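Local coordinates for protein aminotransferase class-III (Ochrobactrum anthropi, PDB 5GHG) that probably transfers amino groups between amines and carbonyl compounds as an omega-transaminase, here with its cofactor in the pyridoxamine phosphate form, at residues B[403-408]-B[444-449]; B[412-417]-B[437-442]; B[127-132]-B[218-223]; B[143-148]-B[208-213]. The protein carries 1 engineered substitution. All coordinates share one frame; numbering follows the deposited sequence.

In the fold
Two pairs of contacts lie far apart in this class-III aminotransferase. Contacts 1 and 2, with centres 10 Å apart, lie in the C-terminal domain and share helix 433-455; the salt bridge of Arg412 NH2 with Asp449 OD2, at 2.8 Å, joins them. Contacts 3 and 4, with centres 13 Å apart, use neighbouring parallel strands of the seven-stranded cofactor domain sheet and pack helices on its two faces. The pairs are about 39 to 44 Å apart between centres. Contacts 3 and 4 hold elements that lead to the pyridoxamine phosphate pocket: helix 118-135 begins among Gly118, Ser119 and Asn122, and Glu225 directly follows strand 219-224.

Contact 1: residues B[403-408]-B[444-449]; sequences AKANAV and EATLND
A helix-helix contact of the C-terminal domain brings Ala405 and Val408, one turn apart on helix 400-411, against Thr446 of helix 433-455. The threonine methyl does most of the touching. Thr446 CG2 lies 3.4 Å from the backbone oxygen Ala405 O and 4.2 Å from Ala405 CB, and meets Val408 CG1 at 3.8 Å. The side chains of Val408 and Thr446 lie alongside each other, pointing opposite ways, and Val408 CG1 is also 3.9 Å from Thr446 OG1. The threonine torsion separates its two branches: CG2 stands anti to the backbone N and faces the neighbouring helix, while OG1 (chi1 -70°) sits beside that N and bonds back to Ala442 O, one turn earlier. The two short helix segments have axes 9.4 Å apart at closest approach, with their directions 127° apart. Both helices pack on the C-terminal domain's mixed sheet, where Ala405 and Leu447 each rest on Leu385 of strand 380-385, and Ala405 also touches Leu423. With a glycine at the threonine's place, Val408 CG1 and Ala405 would probably lose their apolar mate and a gap would open between the helices. At the more open end, Asp449 OD2 passes Val408 CG1 at 4.2 Å, while its charge is engaged by Arg412.

Contact 2: residues B[412-417]-B[437-442]; sequences RGVISR and DTMVSA
Val414, on strand 414-419, meets the helix segment 437-442 at two points a turn apart, Met439 and Ala442. Before the first of them, Asp437 O takes two donors, the helical Ser441 N and the side-chain Ser441 OG, each at 3.0 Å, one above and one below the carbonyl plane, with OG 35° out of it. Next comes Met439, whose chi1 of 180° extends the chain away from its own N; the side chain crosses that of Val414 at about a right angle and offers Met439 CG to Val414 CG1 at 4.2 Å. Further on, Ala442 CB takes the other valine branch, Val414 CG2, at 3.7 Å. Its carbonyl also has a neighbour, since Arg412 CD lies 3.8 Å from Ala442 O, an oxygen that accepts a hydrogen bond from Thr446 OG1, the guanidinium beyond CD being the one salt-bridged to Asp449. Between Arg412 and Val414, Gly413 with its positive phi is the C-prime residue of a Schellman motif that ends helix 400-411 and turns the chain into the strand. Leu409 of that helix touches both Val414 and Ala442. Met439 rests on Ile51 of strand 49-52, the strand whose backbone bonds to Gly413 and Ile415, and Val440 faces Arg361 and Leu362 of helix 347-363.

Contact 3: residues B[127-132]-B[218-223]; sequences KLIWYR and TIAAFI
Ile129 of helix 118-135 packs on Ala220 and Ala221 of strand 219-224 in a buried, purely apolar helix-on-sheet contact. It belongs to the large cofactor domain of a fold type I aminotransferase, whose seven-stranded, mostly parallel sheet has helices on both faces. Helix 118-135 joins strand 111-115 to the parallel strand 143-147, and on its way packs over strands 219-224 and 254-258. Its first turns belong to the cofactor pocket, which Ser119 and Asn122 help line. The strand contributes two consecutive small residues, and unusually for a strand both methyls point toward the helix. Ala220 takes a helix-like backbone conformation (phi -91°, psi -40°), a local irregularity that turns its CB to the same face as that of Ala221, while Phe222 goes to the opposite face and the helix 240-250. On the next strand, Ile256 lies against both Ile129 and Ala221 and continues the apolar floor. Elsewhere on the same helix, Trp130 NE1 is bonded to Lys142 O, and Lys127 and Tyr131 turn outward to Phe171 of the second subunit. The two branches of Ile129 divide the alanines between them. With chi1 at -73°, the longer arm carries Ile129 CD1 out to Ala221 CB at 3.8 Å, whereas the short branch, Ile129 CG2, is pressed on Ala220 CB at 3.5 Å, closer than usual for two carbons.

Contact 4: residues B[143-148]-B[208-213]; sequences KIISRK and EQLIIA
Apolar packing joins Ile145, in the middle of strand 143-147, to Leu210 and Ile211 of helix 196-214. The isoleucine gives one branch to each partner: chi1 of -61° swings its CG1-CD1 arm toward Ile211 and leaves CG2 for the leucine. Ile145 CG2 and Leu210 CD2 come tip to tip at 4.1 Å. The longer arm ends in Ile145 CD1, which rests on Ile211 CG1 at 3.8 Å. Here the Ile211 side chain runs roughly perpendicular to that of Ile145, so that the methyl lies on the flank of the Ile211 chain. Although the CB of Ile211 does not point at the strand, its outer atoms come nearer and make this touch. The backbones stay apart, with 8.9 Å between Ile145 CA and Ile211 CA, so side chains alone fill the interface. Polar links lie around this patch. Lys143 NZ forms a salt bridge with Glu214 OE1 at the end of the same helix and also meets Thr218 OG1, while Glu208 OE2 is held by Arg250 and Tyr251. Helix 196-214 is the connecting helix of a right-handed beta-alpha-beta crossover from strand 178-181 to the parallel strand 219-224, and strand 143-147 lies between these two in the sheet. Ile145 thus also touches Thr181 on one neighbour and Ile219 and Phe222 on the other, and Ile211 leans on Val247 of helix 240-250.

Contact 1: residues B[403-408]-B[444-449]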
loop_
_atom_site.group_PDB
_atom_site.type_symbol
_atom_site.label_atom_id
_atom_site.label_comp_id
_atom_site.label_asym_id
_atom_site.label_seq_id
_atom_site.Cartn_x
_atom_site.Cartn_y
_atom_site.Cartn_z
ATOM N N ALA B 403 24.657 -10.413 -11.650
ATOM C CA ALA B 403 23.787 -10.295 -12.816
ATOM C C ALA B 403 24.154 -11.313 -13.892
ATOM O O ALA B 403 23.267 -11.929 -14.508
ATOM C CB ALA B 403 23.842 -8.872 -13.393
ATOM N N LYS B 404 25.449 -11.500 -14.136
ATOM C CA LYS B 404 25.898 -12.477 -15.116
ATOM C C LYS B 404 25.423 -13.878 -14.770
ATOM O O LYS B 404 24.852 -14.586 -15.618
ATOM C CB LYS B 404 27.425 -12.432 -15.223
ATOM C CG LYS B 404 28.045 -13.265 -16.337
ATOM C CD LYS B 404 29.555 -12.974 -16.411
ATOM C CE LYS B 404 30.274 -13.848 -17.441
ATOM N NZ LYS B 404 29.917 -13.439 -18.815
ATOM N N ALA B 405 25.622 -14.296 -13.518
ATOM C CA ALA B 405 25.284 -15.666 -13.128
ATOM C C ALA B 405 23.762 -15.870 -13.079
ATOM O O ALA B 405 23.264 -16.930 -13.466
ATOM C CB ALA B 405 25.928 -16.003 -11.786
ATOM N N ASN B 406 23.021 -14.854 -12.634
ATOM C CA ASN B 406 21.567 -14.944 -12.567
ATOM C C ASN B 406 20.963 -15.142 -13.958
ATOM O O ASN B 406 20.014 -15.902 -14.127
ATOM C CB ASN B 406 21.006 -13.684 -11.921
ATOM C CG ASN B 406 19.570 -13.855 -11.419
ATOM O OD1 ASN B 406 19.216 -14.899 -10.895
ATOM N ND2 ASN B 406 18.774 -12.826 -11.555
ATOM N N ALA B 407 21.512 -14.452 -14.963
ATOM C CA ALA B 407 21.034 -14.627 -16.334
ATOM C C ALA B 407 21.282 -16.048 -16.841
ATOM O O ALA B 407 20.430 -16.636 -17.516
ATOM C CB ALA B 407 21.691 -13.600 -17.252
ATOM N N VAL B 408 22.450 -16.612 -16.531
ATOM C CA VAL B 408 22.737 -17.982 -16.939
ATOM C C VAL B 408 21.827 -18.964 -16.206
ATOM O O VAL B 408 21.305 -19.914 -16.795
ATOM C CB VAL B 408 24.221 -18.316 -16.702
ATOM C CG1 VAL B 408 24.450 -19.819 -16.907
ATOM C CG2 VAL B 408 25.089 -17.528 -17.639
ATOM N N GLU B 444 25.208 -25.122 -9.612
ATOM C CA GLU B 444 26.569 -25.621 -9.781
ATOM C C GLU B 444 27.026 -25.511 -11.233
ATOM O O GLU B 444 28.131 -25.029 -11.514
ATOM C CB GLU B 444 26.672 -27.067 -9.303
ATOM C CG GLU B 444 28.043 -27.660 -9.571
ATOM C CD GLU B 444 28.218 -29.037 -8.949
ATOM O OE1 GLU B 444 27.206 -29.690 -8.625
ATOM O OE2 GLU B 444 29.379 -29.445 -8.775
ATOM N N ALA B 445 26.182 -25.965 -12.168
ATOM C CA ALA B 445 26.532 -25.879 -13.585
ATOM C C ALA B 445 26.655 -24.423 -14.033
ATOM O O ALA B 445 27.509 -24.087 -14.858
ATOM C CB ALA B 445 25.491 -26.619 -14.425
ATOM N N THR B 446 25.795 -23.554 -13.505
ATOM C CA THR B 446 25.883 -22.124 -13.787
ATOM C C THR B 446 27.239 -21.561 -13.374
ATOM O O THR B 446 27.872 -20.814 -14.126
ATOM C CB THR B 446 24.777 -21.365 -13.046
ATOM O OG1 THR B 446 23.510 -21.677 -13.627
ATOM C CG2 THR B 446 25.012 -19.884 -13.147
ATOM N N LEU B 447 27.681 -21.886 -12.160
ATOM C CA LEU B 447 28.952 -21.346 -11.689
ATOM C C LEU B 447 30.114 -21.869 -12.539
ATOM O O LEU B 447 31.057 -21.132 -12.816
ATOM C CB LEU B 447 29.157 -21.682 -10.221
ATOM C CG LEU B 447 28.105 -21.022 -9.323
ATOM C CD1 LEU B 447 28.364 -21.333 -7.862
ATOM C CD2 LEU B 447 28.064 -19.527 -9.550
ATOM N N ASN B 448 30.048 -23.132 -12.965
ATOM C CA ASN B 448 31.079 -23.657 -13.869
ATOM C C ASN B 448 31.072 -22.927 -15.212
ATOM O O ASN B 448 32.129 -22.572 -15.740
ATOM C CB ASN B 448 30.898 -25.156 -14.051
ATOM C CG ASN B 448 31.253 -25.924 -12.802
ATOM O OD1 ASN B 448 31.975 -25.410 -11.941
ATOM N ND2 ASN B 448 30.744 -27.125 -12.666
ATOM N N ASP B 449 29.882 -22.695 -15.782
ATOM C CA ASP B 449 29.780 -21.949 -17.035
ATOM C C ASP B 449 30.371 -20.548 -16.893
ATOM O O ASP B 449 31.121 -20.089 -17.763
ATOM C CB ASP B 449 28.330 -21.834 -17.485
ATOM C CG ASP B 449 27.810 -23.109 -18.130
ATOM O OD1 ASP B 449 28.624 -24.030 -18.358
ATOM O OD2 ASP B 449 26.569 -23.169 -18.412
#

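Contact 2: residues B[412-417]-B[437-442]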
loop_
_atom_site.group_PDB
_atom_site.type_symbol
_atom_site.label_atom_id
_atom_site.label_comp_id
_atom_site.label_asym_id
_atom_site.label_seq_id
_atom_site.Cartn_x
_atom_site.Cartn_y
_atom_site.Cartn_z
ATOM N N ARG B 412 19.083 -21.774 -17.603
ATOM C CA ARG B 412 18.993 -23.145 -17.154
ATOM C C ARG B 412 17.675 -23.441 -16.424
ATOM O O ARG B 412 17.556 -24.483 -15.772
ATOM C CB ARG B 412 20.186 -23.482 -16.255
ATOM C CG ARG B 412 21.482 -23.630 -17.039
ATOM C CD ARG B 412 22.696 -23.818 -16.151
ATOM N NE ARG B 412 23.895 -24.152 -16.924
ATOM C CZ ARG B 412 24.202 -25.383 -17.309
ATOM N NH1 ARG B 412 23.399 -26.407 -16.987
ATOM N NH2 ARG B 412 25.310 -25.591 -18.008
ATOM N N GLY B 413 16.696 -22.551 -16.528
ATOM C CA GLY B 413 15.362 -22.844 -16.049
ATOM C C GLY B 413 15.128 -22.615 -14.574
ATOM O O GLY B 413 14.267 -23.266 -13.987
ATOM N N VAL B 414 15.900 -21.727 -13.949
ATOM C CA VAL B 414 15.760 -21.429 -12.533
ATOM C C VAL B 414 15.745 -19.906 -12.379
ATOM O O VAL B 414 16.664 -19.221 -12.846
ATOM C CB VAL B 414 16.903 -22.047 -11.700
ATOM C CG1 VAL B 414 16.832 -21.584 -10.247
ATOM C CG2 VAL B 414 16.885 -23.578 -11.775
ATOM N N ILE B 415 14.716 -19.388 -11.719
ATOM C CA ILE B 415 14.602 -17.960 -11.444
ATOM C C ILE B 415 15.132 -17.727 -10.029
ATOM O O ILE B 415 14.524 -18.160 -9.036
ATOM C CB ILE B 415 13.159 -17.462 -11.591
ATOM C CG1 ILE B 415 12.733 -17.529 -13.055
ATOM C CG2 ILE B 415 13.012 -16.041 -11.047
ATOM C CD1 ILE B 415 11.255 -17.299 -13.273
ATOM N N SER B 416 16.280 -17.068 -9.931
ATOM C CA SER B 416 16.793 -16.600 -8.658
ATOM C C SER B 416 16.617 -15.078 -8.619
ATOM O O SER B 416 15.858 -14.507 -9.412
ATOM C CB SER B 416 18.251 -17.060 -8.498
ATOM O OG SER B 416 18.852 -16.549 -7.319
ATOM N N ARG B 417 17.301 -14.430 -7.687
ATOM C CA ARG B 417 17.314 -12.973 -7.594
ATOM C C ARG B 417 18.733 -12.563 -7.245
ATOM O O ARG B 417 19.334 -13.127 -6.330
ATOM C CB ARG B 417 16.331 -12.482 -6.512
ATOM C CG ARG B 417 16.163 -10.966 -6.451
ATOM C CD ARG B 417 14.757 -10.615 -5.949
ATOM N NE ARG B 417 14.416 -9.214 -6.176
ATOM C CZ ARG B 417 13.877 -8.736 -7.297
ATOM N NH1 ARG B 417 13.624 -7.437 -7.401
ATOM N NH2 ARG B 417 13.597 -9.549 -8.312
ATOM N N ASP B 437 17.259 -30.678 -5.386
ATOM C CA ASP B 437 18.433 -31.213 -6.055
ATOM C C ASP B 437 18.591 -30.624 -7.454
ATOM O O ASP B 437 19.692 -30.229 -7.852
ATOM C CB ASP B 437 18.329 -32.741 -6.123
ATOM C CG ASP B 437 19.491 -33.365 -6.859
ATOM O OD1 ASP B 437 20.643 -33.031 -6.525
ATOM O OD2 ASP B 437 19.247 -34.169 -7.774
ATOM N N THR B 438 17.501 -30.569 -8.215
ATOM C CA THR B 438 17.542 -29.968 -9.542
ATOM C C THR B 438 17.981 -28.503 -9.485
ATOM O O THR B 438 18.803 -28.063 -10.286
ATOM C CB THR B 438 16.153 -30.081 -10.194
ATOM O OG1 THR B 438 15.830 -31.462 -10.310
ATOM C CG2 THR B 438 16.131 -29.452 -11.569
ATOM N N MET B 439 17.450 -27.743 -8.528
ATOM C CA MET B 439 17.775 -26.321 -8.411
ATOM C C MET B 439 19.264 -26.108 -8.114
ATOM O O MET B 439 19.926 -25.276 -8.744
ATOM C CB MET B 439 16.890 -25.697 -7.322
ATOM C CG MET B 439 17.080 -24.219 -7.042
ATOM S SD MET B 439 16.046 -23.793 -5.591
ATOM C CE MET B 439 14.656 -24.818 -5.935
ATOM N N VAL B 440 19.806 -26.861 -7.159
ATOM C CA VAL B 440 21.199 -26.663 -6.777
ATOM C C VAL B 440 22.142 -27.166 -7.871
ATOM O O VAL B 440 23.197 -26.576 -8.108
ATOM C CB VAL B 440 21.500 -27.313 -5.425
ATOM C CG1 VAL B 440 22.989 -27.232 -5.126
ATOM C CG2 VAL B 440 20.693 -26.620 -4.309
ATOM N N SER B 441 21.781 -28.255 -8.552
ATOM C CA SER B 441 22.592 -28.690 -9.681
ATOM C C SER B 441 22.621 -27.634 -10.789
ATOM O O SER B 441 23.641 -27.486 -11.474
ATOM C CB SER B 441 22.092 -30.025 -10.232
ATOM O OG SER B 441 22.215 -31.036 -9.258
ATOM N N ALA B 442 21.535 -26.897 -10.981
ATOM C CA ALA B 442 21.555 -25.822 -11.971
ATOM C C ALA B 442 22.494 -24.692 -11.540
ATOM O O ALA B 442 23.170 -24.074 -12.376
ATOM C CB ALA B 442 20.153 -25.275 -12.211
#

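Contact 3: residues B[127-132]-B[218-223]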
loop_
_atom_site.group_PDB
_atom_site.type_symbol
_atom_site.label_atom_id
_atom_site.label_comp_id
_atom_site.label_asym_id
_atom_site.label_seq_id
_atom_site.Cartn_x
_atom_site.Cartn_y
_atom_site.Cartn_z
ATOM N N LYS B 127 3.655 5.073 13.269
ATOM C CA LYS B 127 2.648 6.046 13.671
ATOM C C LYS B 127 2.066 5.691 15.044
ATOM O O LYS B 127 1.878 6.572 15.898
ATOM C CB LYS B 127 1.527 6.094 12.623
ATOM C CG LYS B 127 0.784 7.391 12.563
ATOM C CD LYS B 127 0.005 7.545 11.259
ATOM C CE LYS B 127 -1.289 6.840 11.294
ATOM N NZ LYS B 127 -2.182 7.337 10.209
ATOM N N LEU B 128 1.762 4.420 15.252
ATOM C CA LEU B 128 1.211 3.973 16.521
ATOM C C LEU B 128 2.203 4.221 17.661
ATOM O O LEU B 128 1.815 4.652 18.744
ATOM C CB LEU B 128 0.841 2.494 16.435
ATOM C CG LEU B 128 0.300 1.745 17.651
ATOM C CD1 LEU B 128 -0.345 0.449 17.178
ATOM C CD2 LEU B 128 1.423 1.448 18.676
ATOM N N ILE B 129 3.486 3.988 17.405
ATOM C CA ILE B 129 4.512 4.206 18.425
ATOM C C ILE B 129 4.595 5.680 18.808
ATOM O O ILE B 129 4.693 6.020 19.996
ATOM C CB ILE B 129 5.862 3.659 17.932
ATOM C CG1 ILE B 129 5.828 2.132 17.970
ATOM C CG2 ILE B 129 7.029 4.190 18.790
ATOM C CD1 ILE B 129 7.013 1.506 17.312
ATOM N N TRP B 130 4.547 6.587 17.819
ATOM C CA TRP B 130 4.571 8.011 18.133
ATOM C C TRP B 130 3.322 8.428 18.922
ATOM O O TRP B 130 3.405 9.185 19.901
ATOM C CB TRP B 130 4.680 8.848 16.863
ATOM C CG TRP B 130 5.951 8.723 16.153
ATOM C CD1 TRP B 130 7.093 8.140 16.609
ATOM C CD2 TRP B 130 6.244 9.201 14.834
ATOM N NE1 TRP B 130 8.077 8.223 15.660
ATOM C CE2 TRP B 130 7.586 8.871 14.560
ATOM C CE3 TRP B 130 5.500 9.881 13.866
ATOM C CZ2 TRP B 130 8.204 9.182 13.344
ATOM C CZ3 TRP B 130 6.117 10.206 12.653
ATOM C CH2 TRP B 130 7.454 9.849 12.406
ATOM N N TYR B 131 2.162 7.968 18.478
ATOM C CA TYR B 131 0.923 8.215 19.192
ATOM C C TYR B 131 1.018 7.714 20.631
ATOM O O TYR B 131 0.648 8.417 21.572
ATOM C CB TYR B 131 -0.231 7.516 18.448
ATOM C CG TYR B 131 -1.569 7.723 19.070
ATOM C CD1 TYR B 131 -2.374 8.792 18.704
ATOM C CD2 TYR B 131 -2.041 6.840 20.043
ATOM C CE1 TYR B 131 -3.624 8.963 19.269
ATOM C CE2 TYR B 131 -3.266 7.017 20.629
ATOM C CZ TYR B 131 -4.059 8.076 20.239
ATOM O OH TYR B 131 -5.287 8.249 20.834
ATOM N N ARG B 132 1.566 6.514 20.803
ATOM C CA ARG B 132 1.673 5.893 22.110
ATOM C C ARG B 132 2.612 6.679 23.041
ATOM O O ARG B 132 2.305 6.874 24.217
ATOM C CB ARG B 132 2.164 4.454 21.938
ATOM C CG ARG B 132 2.359 3.676 23.217
ATOM C CD ARG B 132 2.876 2.266 22.945
ATOM N NE ARG B 132 3.129 1.527 24.173
ATOM C CZ ARG B 132 4.252 1.594 24.879
ATOM N NH1 ARG B 132 5.256 2.368 24.486
ATOM N NH2 ARG B 132 4.378 0.881 25.982
ATOM N N THR B 218 15.117 9.168 24.215
ATOM C CA THR B 218 14.557 9.575 22.927
ATOM C C THR B 218 14.313 8.396 21.988
ATOM O O THR B 218 13.782 8.611 20.901
ATOM C CB THR B 218 15.448 10.591 22.207
ATOM O OG1 THR B 218 16.657 9.968 21.764
ATOM C CG2 THR B 218 15.799 11.780 23.134
ATOM N N ILE B 219 14.705 7.180 22.377
ATOM C CA ILE B 219 14.631 6.001 21.505
ATOM C C ILE B 219 13.349 5.245 21.831
ATOM O O ILE B 219 13.187 4.746 22.946
ATOM C CB ILE B 219 15.853 5.076 21.681
ATOM C CG1 ILE B 219 17.177 5.830 21.473
ATOM C CG2 ILE B 219 15.739 3.832 20.756
ATOM C CD1 ILE B 219 17.321 6.520 20.118
ATOM N N ALA B 220 12.454 5.123 20.853
ATOM C CA ALA B 220 11.194 4.426 21.080
ATOM C C ALA B 220 11.275 2.933 20.755
ATOM O O ALA B 220 10.719 2.119 21.486
ATOM C CB ALA B 220 10.071 5.063 20.272
ATOM N N ALA B 221 11.962 2.564 19.682
ATOM C CA ALA B 221 11.905 1.185 19.211
ATOM C C ALA B 221 13.112 0.860 18.357
ATOM O O ALA B 221 13.759 1.743 17.797
ATOM C CB ALA B 221 10.629 0.903 18.404
ATOM N N PHE B 222 13.365 -0.441 18.251
ATOM C CA PHE B 222 14.365 -1.021 17.372
ATOM C C PHE B 222 13.631 -1.998 16.449
ATOM O O PHE B 222 12.813 -2.789 16.911
ATOM C CB PHE B 222 15.418 -1.727 18.212
ATOM C CG PHE B 222 16.501 -2.414 17.436
ATOM C CD1 PHE B 222 16.343 -3.727 17.017
ATOM C CD2 PHE B 222 17.708 -1.788 17.208
ATOM C CE1 PHE B 222 17.367 -4.381 16.344
ATOM C CE2 PHE B 222 18.735 -2.426 16.536
ATOM C CZ PHE B 222 18.564 -3.726 16.097
ATOM N N ILE B 223 13.892 -1.922 15.147
ATOM C CA ILE B 223 13.237 -2.819 14.206
ATOM C C ILE B 223 14.282 -3.686 13.507
ATOM O O ILE B 223 15.327 -3.191 13.078
ATOM C CB ILE B 223 12.369 -2.086 13.160
ATOM C CG1 ILE B 223 11.681 -3.123 12.270
ATOM C CG2 ILE B 223 13.214 -1.132 12.313
ATOM C CD1 ILE B 223 10.514 -2.579 11.437
#

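Contact 4: residues B[143-148]-B[208-213]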
loop_
_atom_site.group_PDB
_atom_site.type_symbol
_atom_site.label_atom_id
_atom_site.label_comp_id
_atom_site.label_asym_id
_atom_site.label_seq_id
_atom_site.Cartn_x
_atom_site.Cartn_y
_atom_site.Cartn_z
ATOM N N LYS B 143 12.344 8.209 18.371
ATOM C CA LYS B 143 13.309 7.751 17.376
ATOM C C LYS B 143 13.198 6.234 17.206
ATOM O O LYS B 143 12.933 5.493 18.161
ATOM C CB LYS B 143 14.728 8.145 17.792
ATOM C CG LYS B 143 14.959 9.680 17.828
ATOM C CD LYS B 143 16.301 10.030 18.461
ATOM C CE LYS B 143 16.497 11.520 18.679
ATOM N NZ LYS B 143 17.645 11.768 19.610
ATOM N N ILE B 144 13.410 5.778 15.980
ATOM C CA ILE B 144 13.374 4.366 15.649
ATOM C C ILE B 144 14.739 4.009 15.112
ATOM O O ILE B 144 15.240 4.684 14.201
ATOM C CB ILE B 144 12.300 4.035 14.592
ATOM C CG1 ILE B 144 10.951 4.707 14.909
ATOM C CG2 ILE B 144 12.206 2.512 14.370
ATOM C CD1 ILE B 144 10.224 4.124 16.049
ATOM N N ILE B 145 15.326 2.936 15.636
ATOM C CA ILE B 145 16.604 2.450 15.158
ATOM C C ILE B 145 16.349 1.274 14.211
ATOM O O ILE B 145 15.729 0.288 14.596
ATOM C CB ILE B 145 17.514 2.023 16.317
ATOM C CG1 ILE B 145 17.782 3.222 17.232
ATOM C CG2 ILE B 145 18.844 1.474 15.788
ATOM C CD1 ILE B 145 18.528 2.856 18.498
ATOM N N SER B 146 16.855 1.389 12.986
ATOM C CA SER B 146 16.861 0.341 11.984
ATOM C C SER B 146 18.307 -0.032 11.700
ATOM O O SER B 146 19.231 0.447 12.365
ATOM C CB SER B 146 16.156 0.831 10.707
ATOM O OG SER B 146 15.864 -0.282 9.884
ATOM N N ARG B 147 18.520 -0.848 10.690
ATOM C CA ARG B 147 19.872 -1.316 10.393
ATOM C C ARG B 147 20.227 -1.119 8.932
ATOM O O ARG B 147 19.372 -1.236 8.049
ATOM C CB ARG B 147 20.024 -2.797 10.747
ATOM C CG ARG B 147 19.765 -3.087 12.193
ATOM C CD ARG B 147 19.838 -4.552 12.476
ATOM N NE ARG B 147 18.814 -5.295 11.740
ATOM C CZ ARG B 147 18.640 -6.611 11.854
ATOM N NH1 ARG B 147 19.409 -7.290 12.687
ATOM N NH2 ARG B 147 17.715 -7.242 11.135
ATOM N N LYS B 148 21.491 -0.825 8.683
ATOM C CA LYS B 148 21.994 -0.823 7.316
ATOM C C LYS B 148 21.697 -2.162 6.648
ATOM O O LYS B 148 21.887 -3.222 7.239
ATOM C CB LYS B 148 23.498 -0.536 7.306
ATOM C CG LYS B 148 23.824 0.920 7.599
ATOM C CD LYS B 148 25.340 1.129 7.551
ATOM C CE LYS B 148 25.744 2.546 7.900
ATOM N NZ LYS B 148 27.201 2.738 7.578
ATOM N N GLU B 208 24.506 0.136 21.712
ATOM C CA GLU B 208 24.395 0.838 22.991
ATOM C C GLU B 208 25.035 2.219 22.923
ATOM O O GLU B 208 24.503 3.183 23.498
ATOM C CB GLU B 208 24.999 0.012 24.118
ATOM C CG GLU B 208 24.940 0.700 25.491
ATOM C CD GLU B 208 25.165 -0.277 26.639
ATOM O OE1 GLU B 208 25.864 -1.292 26.432
ATOM O OE2 GLU B 208 24.638 -0.028 27.738
ATOM N N GLN B 209 26.151 2.342 22.194
ATOM C CA GLN B 209 26.784 3.643 22.020
ATOM C C GLN B 209 25.878 4.613 21.278
ATOM O O GLN B 209 25.829 5.804 21.605
ATOM C CB GLN B 209 28.125 3.504 21.277
ATOM C CG GLN B 209 29.188 2.818 22.118
ATOM C CD GLN B 209 30.343 2.307 21.266
ATOM O OE1 GLN B 209 30.614 2.826 20.174
ATOM N NE2 GLN B 209 31.018 1.297 21.751
ATOM N N LEU B 210 25.173 4.129 20.260
ATOM C CA LEU B 210 24.196 4.963 19.564
ATOM C C LEU B 210 23.078 5.412 20.519
ATOM O O LEU B 210 22.715 6.596 20.555
ATOM C CB LEU B 210 23.609 4.208 18.365
ATOM C CG LEU B 210 22.547 4.938 17.543
ATOM C CD1 LEU B 210 23.060 6.242 16.980
ATOM C CD2 LEU B 210 22.024 4.068 16.399
ATOM N N ILE B 211 22.527 4.479 21.288
ATOM C CA ILE B 211 21.446 4.801 22.208
ATOM C C ILE B 211 21.900 5.862 23.219
ATOM O O ILE B 211 21.189 6.840 23.493
ATOM C CB ILE B 211 20.937 3.539 22.911
ATOM C CG1 ILE B 211 20.239 2.600 21.908
ATOM C CG2 ILE B 211 20.015 3.866 24.094
ATOM C CD1 ILE B 211 20.119 1.164 22.415
ATOM N N ILE B 212 23.091 5.679 23.782
ATOM C CA ILE B 212 23.595 6.648 24.751
ATOM C C ILE B 212 23.806 7.996 24.103
ATOM O O ILE B 212 23.410 9.034 24.658
ATOM C CB ILE B 212 24.875 6.115 25.417
ATOM C CG1 ILE B 212 24.503 5.056 26.445
ATOM C CG2 ILE B 212 25.661 7.270 26.059
ATOM C CD1 ILE B 212 25.692 4.221 26.926
ATOM N N ALA B 213 24.402 8.018 22.908
ATOM C CA ALA B 213 24.703 9.288 22.251
ATOM C C ALA B 213 23.424 10.033 21.855
ATOM O O ALA B 213 23.377 11.255 21.904
ATOM C CB ALA B 213 25.582 9.072 21.024
#